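Long-range contact in regulatory protein recX (Lactobacillus salivarius, PDB 3E3V), which probably modulates the activity of the recombinase RecA, and is represented by a fragment of three consecutive three-helix domains: residues A14-N26 with L45-L59. Residues are numbered along the deposited sequence; the frame is centred on the assembly and turned at random.
Sequences ADDISKGYNAALN and LDIHEDYISEIINKL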
loop_
_atom_site.group_PDB
_atom_site.type_symbol
_atom_site.label_atom_id
_atom_site.label_comp_id
_atom_site.label_asym_id
_atom_site.label_seq_id
_atom_site.Cartn_x
_atom_site.Cartn_y
_atom_site.Cartn_z
ATOM N N ALA A 14 -26.720 26.495 -2.475
ATOM C CA ALA A 14 -26.804 25.262 -1.701
ATOM C C ALA A 14 -26.782 24.049 -2.627
ATOM O O ALA A 14 -26.697 22.910 -2.171
ATOM C CB ALA A 14 -28.077 25.255 -0.871
ATOM N N ASP A 15 -26.868 24.295 -3.929
ATOM C CA ASP A 15 -26.849 23.215 -4.907
ATOM C C ASP A 15 -25.400 22.820 -5.151
ATOM O O ASP A 15 -25.115 21.830 -5.826
ATOM C CB ASP A 15 -27.475 23.672 -6.221
ATOM C CG ASP A 15 -26.630 24.703 -6.935
ATOM O OD1 ASP A 15 -26.493 25.836 -6.415
ATOM O OD2 ASP A 15 -26.094 24.381 -8.020
ATOM N N ASP A 16 -24.491 23.610 -4.591
ATOM C CA ASP A 16 -23.061 23.376 -4.729
ATOM C C ASP A 16 -22.678 22.199 -3.841
ATOM O O ASP A 16 -22.063 21.238 -4.289
ATOM C CB ASP A 16 -22.288 24.619 -4.286
ATOM C CG ASP A 16 -20.931 24.733 -4.953
ATOM O OD1 ASP A 16 -20.075 25.491 -4.443
ATOM O OD2 ASP A 16 -20.728 24.075 -5.999
ATOM N N ILE A 17 -23.045 22.293 -2.569
ATOM C CA ILE A 17 -22.757 21.249 -1.599
ATOM C C ILE A 17 -23.457 19.957 -2.032
ATOM O O ILE A 17 -22.963 18.851 -1.805
ATOM C CB ILE A 17 -23.247 21.686 -0.196
ATOM C CG1 ILE A 17 -22.594 23.023 0.172
ATOM C CG2 ILE A 17 -22.901 20.639 0.841
ATOM C CD1 ILE A 17 -23.111 23.645 1.453
ATOM N N SER A 18 -24.604 20.113 -2.681
ATOM C CA SER A 18 -25.388 18.986 -3.157
ATOM C C SER A 18 -24.668 18.240 -4.271
ATOM O O SER A 18 -24.555 17.014 -4.243
ATOM C CB SER A 18 -26.744 19.477 -3.660
ATOM O OG SER A 18 -27.465 18.422 -4.263
ATOM N N LYS A 19 -24.197 18.981 -5.268
ATOM C CA LYS A 19 -23.478 18.357 -6.372
ATOM C C LYS A 19 -22.217 17.697 -5.815
ATOM O O LYS A 19 -21.765 16.672 -6.320
ATOM C CB LYS A 19 -23.102 19.402 -7.433
ATOM C CG LYS A 19 -24.304 20.100 -8.075
ATOM C CD LYS A 19 -23.874 21.123 -9.124
ATOM C CE LYS A 19 -23.772 20.502 -10.512
ATOM N NZ LYS A 19 -25.115 20.064 -11.009
ATOM N N GLY A 20 -21.662 18.298 -4.767
ATOM C CA GLY A 20 -20.468 17.764 -4.143
ATOM C C GLY A 20 -20.716 16.425 -3.473
ATOM O O GLY A 20 -19.916 15.501 -3.623
ATOM N N TYR A 21 -21.817 16.314 -2.734
ATOM C CA TYR A 21 -22.161 15.062 -2.061
ATOM C C TYR A 21 -22.492 13.966 -3.061
ATOM O O TYR A 21 -22.209 12.793 -2.817
ATOM C CB TYR A 21 -23.360 15.248 -1.120
ATOM C CG TYR A 21 -22.994 15.750 0.265
ATOM C CD1 TYR A 21 -22.133 15.023 1.081
ATOM C CD2 TYR A 21 -23.514 16.949 0.759
ATOM C CE1 TYR A 21 -21.802 15.471 2.347
ATOM C CE2 TYR A 21 -23.185 17.404 2.027
ATOM C CZ TYR A 21 -22.329 16.658 2.818
ATOM O OH TYR A 21 -22.009 17.083 4.092
ATOM N N ASN A 22 -23.105 14.349 -4.179
ATOM C CA ASN A 22 -23.479 13.391 -5.206
ATOM C C ASN A 22 -22.264 12.775 -5.896
ATOM O O ASN A 22 -22.182 11.558 -6.058
ATOM C CB ASN A 22 -24.396 14.060 -6.238
ATOM C CG ASN A 22 -24.770 13.133 -7.382
ATOM O OD1 ASN A 22 -24.310 13.313 -8.513
ATOM N ND2 ASN A 22 -25.600 12.133 -7.097
ATOM N N ALA A 23 -21.316 13.612 -6.302
ATOM C CA ALA A 23 -20.123 13.112 -6.970
ATOM C C ALA A 23 -19.303 12.231 -6.024
ATOM O O ALA A 23 -18.686 11.240 -6.450
ATOM C CB ALA A 23 -19.282 14.282 -7.468
ATOM N N ALA A 24 -19.305 12.588 -4.741
ATOM C CA ALA A 24 -18.556 11.841 -3.745
ATOM C C ALA A 24 -19.060 10.417 -3.615
ATOM O O ALA A 24 -18.265 9.475 -3.604
ATOM C CB ALA A 24 -18.625 12.542 -2.391
ATOM N N LEU A 25 -20.375 10.245 -3.507
ATOM C CA LEU A 25 -20.920 8.900 -3.371
ATOM C C LEU A 25 -20.828 8.064 -4.645
ATOM O O LEU A 25 -20.870 6.835 -4.584
ATOM C CB LEU A 25 -22.360 8.940 -2.848
ATOM C CG LEU A 25 -22.365 8.979 -1.314
ATOM C CD1 LEU A 25 -22.146 10.410 -0.827
ATOM C CD2 LEU A 25 -23.666 8.413 -0.785
ATOM N N ASN A 26 -20.704 8.719 -5.795
ATOM C CA ASN A 26 -20.567 7.991 -7.058
ATOM C C ASN A 26 -19.168 7.380 -7.045
ATOM O O ASN A 26 -18.983 6.178 -7.254
ATOM C CB ASN A 26 -20.679 8.942 -8.257
ATOM C CG ASN A 26 -22.107 9.361 -8.556
ATOM O OD1 ASN A 26 -22.349 10.186 -9.443
ATOM N ND2 ASN A 26 -23.061 8.794 -7.828
ATOM N N LEU A 45 -14.499 19.384 -9.957
ATOM C CA LEU A 45 -15.840 19.873 -10.221
ATOM C C LEU A 45 -15.965 21.321 -9.755
ATOM O O LEU A 45 -17.064 21.872 -9.674
ATOM C CB LEU A 45 -16.846 18.999 -9.482
ATOM C CG LEU A 45 -16.409 17.540 -9.314
ATOM C CD1 LEU A 45 -17.348 16.847 -8.342
ATOM C CD2 LEU A 45 -16.384 16.831 -10.660
ATOM N N ASP A 46 -14.828 21.930 -9.445
ATOM C CA ASP A 46 -14.794 23.314 -8.994
ATOM C C ASP A 46 -15.708 23.564 -7.802
ATOM O O ASP A 46 -16.718 24.261 -7.908
ATOM C CB ASP A 46 -15.176 24.258 -10.141
ATOM C CG ASP A 46 -14.879 25.717 -9.822
ATOM O OD1 ASP A 46 -15.167 26.589 -10.672
ATOM O OD2 ASP A 46 -14.352 25.992 -8.722
ATOM N N ILE A 47 -15.348 22.983 -6.665
ATOM C CA ILE A 47 -16.106 23.162 -5.437
ATOM C C ILE A 47 -15.120 23.763 -4.443
ATOM O O ILE A 47 -14.038 23.223 -4.228
ATOM C CB ILE A 47 -16.649 21.820 -4.911
ATOM C CG1 ILE A 47 -17.555 21.186 -5.971
ATOM C CG2 ILE A 47 -17.423 22.040 -3.618
ATOM C CD1 ILE A 47 -18.023 19.787 -5.645
ATOM N N HIS A 48 -15.494 24.889 -3.851
ATOM C CA HIS A 48 -14.626 25.591 -2.915
ATOM C C HIS A 48 -14.260 24.829 -1.646
ATOM O O HIS A 48 -15.016 23.979 -1.176
ATOM C CB HIS A 48 -15.266 26.933 -2.565
ATOM C CG HIS A 48 -15.612 27.756 -3.768
ATOM N ND1 HIS A 48 -14.656 28.281 -4.612
ATOM C CD2 HIS A 48 -16.809 28.099 -4.300
ATOM C CE1 HIS A 48 -15.249 28.910 -5.611
ATOM N NE2 HIS A 48 -16.557 28.813 -5.446
ATOM N N GLU A 49 -13.084 25.147 -1.106
ATOM C CA GLU A 49 -12.571 24.525 0.112
ATOM C C GLU A 49 -13.540 24.697 1.271
ATOM O O GLU A 49 -13.550 23.905 2.215
ATOM C CB GLU A 49 -11.220 25.139 0.487
ATOM C CG GLU A 49 -10.024 24.243 0.202
ATOM C CD GLU A 49 -9.974 23.777 -1.241
ATOM O OE1 GLU A 49 -9.881 24.637 -2.142
ATOM O OE2 GLU A 49 -10.029 22.550 -1.473
ATOM N N ASP A 50 -14.348 25.748 1.197
ATOM C CA ASP A 50 -15.334 26.035 2.230
ATOM C C ASP A 50 -16.304 24.861 2.306
ATOM O O ASP A 50 -16.666 24.397 3.388
ATOM C CB ASP A 50 -16.113 27.305 1.871
ATOM C CG ASP A 50 -15.226 28.390 1.282
ATOM O OD1 ASP A 50 -14.680 28.184 0.176
ATOM O OD2 ASP A 50 -15.075 29.449 1.928
ATOM N N TYR A 51 -16.704 24.381 1.132
ATOM C CA TYR A 51 -17.657 23.286 1.011
ATOM C C TYR A 51 -17.048 21.880 1.008
ATOM O O TYR A 51 -17.646 20.943 1.537
ATOM C CB TYR A 51 -18.497 23.507 -0.247
ATOM C CG TYR A 51 -19.178 24.864 -0.276
ATOM C CD1 TYR A 51 -20.001 25.272 0.776
ATOM C CD2 TYR A 51 -18.999 25.738 -1.351
ATOM C CE1 TYR A 51 -20.630 26.511 0.760
ATOM C CE2 TYR A 51 -19.625 26.982 -1.377
ATOM C CZ TYR A 51 -20.440 27.362 -0.317
ATOM O OH TYR A 51 -21.064 28.590 -0.328
ATOM N N ILE A 52 -15.870 21.732 0.410
ATOM C CA ILE A 52 -15.203 20.432 0.366
ATOM C C ILE A 52 -15.006 19.909 1.782
ATOM O O ILE A 52 -15.281 18.744 2.074
ATOM C CB ILE A 52 -13.825 20.533 -0.326
ATOM C CG1 ILE A 52 -14.016 20.701 -1.832
ATOM C CG2 ILE A 52 -12.998 19.294 -0.032
ATOM C CD1 ILE A 52 -12.722 20.787 -2.614
ATOM N N SER A 53 -14.539 20.788 2.659
ATOM C CA SER A 53 -14.305 20.430 4.044
ATOM C C SER A 53 -15.576 19.972 4.750
ATOM O O SER A 53 -15.540 19.057 5.576
ATOM C CB SER A 53 -13.718 21.619 4.794
ATOM O OG SER A 53 -13.607 21.317 6.172
ATOM N N GLU A 54 -16.696 20.621 4.439
ATOM C CA GLU A 54 -17.968 20.258 5.056
ATOM C C GLU A 54 -18.356 18.855 4.592
ATOM O O GLU A 54 -18.752 18.007 5.390
ATOM C CB GLU A 54 -19.054 21.263 4.659
ATOM C CG GLU A 54 -20.392 21.059 5.360
ATOM C CD GLU A 54 -21.498 21.936 4.778
ATOM O OE1 GLU A 54 -21.268 23.156 4.613
ATOM O OE2 GLU A 54 -22.592 21.404 4.487
ATOM N N ILE A 55 -18.215 18.616 3.296
ATOM C CA ILE A 55 -18.536 17.323 2.693
ATOM C C ILE A 55 -17.638 16.210 3.230
ATOM O O ILE A 55 -18.117 15.141 3.608
ATOM C CB ILE A 55 -18.398 17.401 1.156
ATOM C CG1 ILE A 55 -19.387 18.434 0.619
ATOM C CG2 ILE A 55 -18.667 16.035 0.517
ATOM C CD1 ILE A 55 -19.296 18.662 -0.874
ATOM N N ILE A 56 -16.335 16.476 3.288
ATOM C CA ILE A 56 -15.369 15.496 3.776
ATOM C C ILE A 56 -15.616 15.067 5.226
ATOM O O ILE A 56 -15.574 13.883 5.536
ATOM C CB ILE A 56 -13.915 16.030 3.657
ATOM C CG1 ILE A 56 -13.561 16.266 2.184
ATOM C CG2 ILE A 56 -12.930 15.038 4.295
ATOM C CD1 ILE A 56 -13.611 15.025 1.318
ATOM N N ASN A 57 -15.854 16.027 6.115
ATOM C CA ASN A 57 -16.108 15.707 7.517
ATOM C C ASN A 57 -17.363 14.866 7.677
ATOM O O ASN A 57 -17.412 13.951 8.500
ATOM C CB ASN A 57 -16.245 16.983 8.343
ATOM C CG ASN A 57 -14.921 17.681 8.540
ATOM O OD1 ASN A 57 -13.940 17.065 8.954
ATOM N ND2 ASN A 57 -14.884 18.974 8.240
ATOM N N LYS A 58 -18.386 15.198 6.906
ATOM C CA LYS A 58 -19.638 14.458 6.952
ATOM C C LYS A 58 -19.368 13.028 6.490
ATOM O O LYS A 58 -19.813 12.069 7.122
ATOM C CB LYS A 58 -20.677 15.124 6.043
ATOM C CG LYS A 58 -22.021 14.410 5.982
ATOM C CD LYS A 58 -22.584 14.160 7.362
ATOM C CE LYS A 58 -24.096 14.060 7.311
ATOM N NZ LYS A 58 -24.696 15.333 6.822
ATOM N N LEU A 59 -18.636 12.886 5.388
ATOM C CA LEU A 59 -18.313 11.559 4.874
ATOM C C LEU A 59 -17.491 10.763 5.885
ATOM O O LEU A 59 -17.664 9.553 6.023
ATOM C CB LEU A 59 -17.547 11.667 3.557
ATOM C CG LEU A 59 -18.316 12.296 2.397
ATOM C CD1 LEU A 59 -17.429 12.326 1.146
ATOM C CD2 LEU A 59 -19.580 11.505 2.130
#
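Tyr21 and Ile55 meet because CG of Tyr21 (chi1 -85°) and CG1 of Ile55 both stand anti to the carbonyl carbon, which sends the Tyr21 ring and the Ile55 CG1-CD1 arm past each other in opposite directions. Ile55 CG1 sits 4.1 Å from the centroid of the Tyr21 ring, over one face in a CH-pi contact, while CD1 of Ile55 runs on to Gly20 CA at 3.6 Å. The absence of a side chain at buried Gly20 leaves room for this methyl and for Ile47 CD1, which reaches the same CA from the preceding loop, 3.5 Å away. The phenol end of Tyr21 lies against the aliphatic root of Lys58, whose CB approaches in the ring plane, 3.1 Å from Tyr21 OH. One turn towards the N-terminus, Ile17 crosses Tyr51 at about a right angle, its CG1 3.5 Å from Tyr51 CD1, and also touches the Glu54 carboxylate. On another part of the Tyr51 ring, Asp16 OD1 comes within 3.3 Å of CD2, the carboxylate turned 78° from the ring plane. Towards the C-terminal ends, Ala24 CB packs on Leu59 CD1 at 3.7 Å, and Leu59 also touches Leu64. No hydrogen bond links 14-26 to 45-59; apolar packing dominates the contact. Ile56, pointing away from helix 14-29, touches Arg35, Val38 and Glu39, so helix 49-61 uses another side against helix 35-39. With axes crossing at -47°, this packing is consistent with the first RecX three-helix domain, of the helix-turn-helix clan, here at the N-terminal end of the elongated chain.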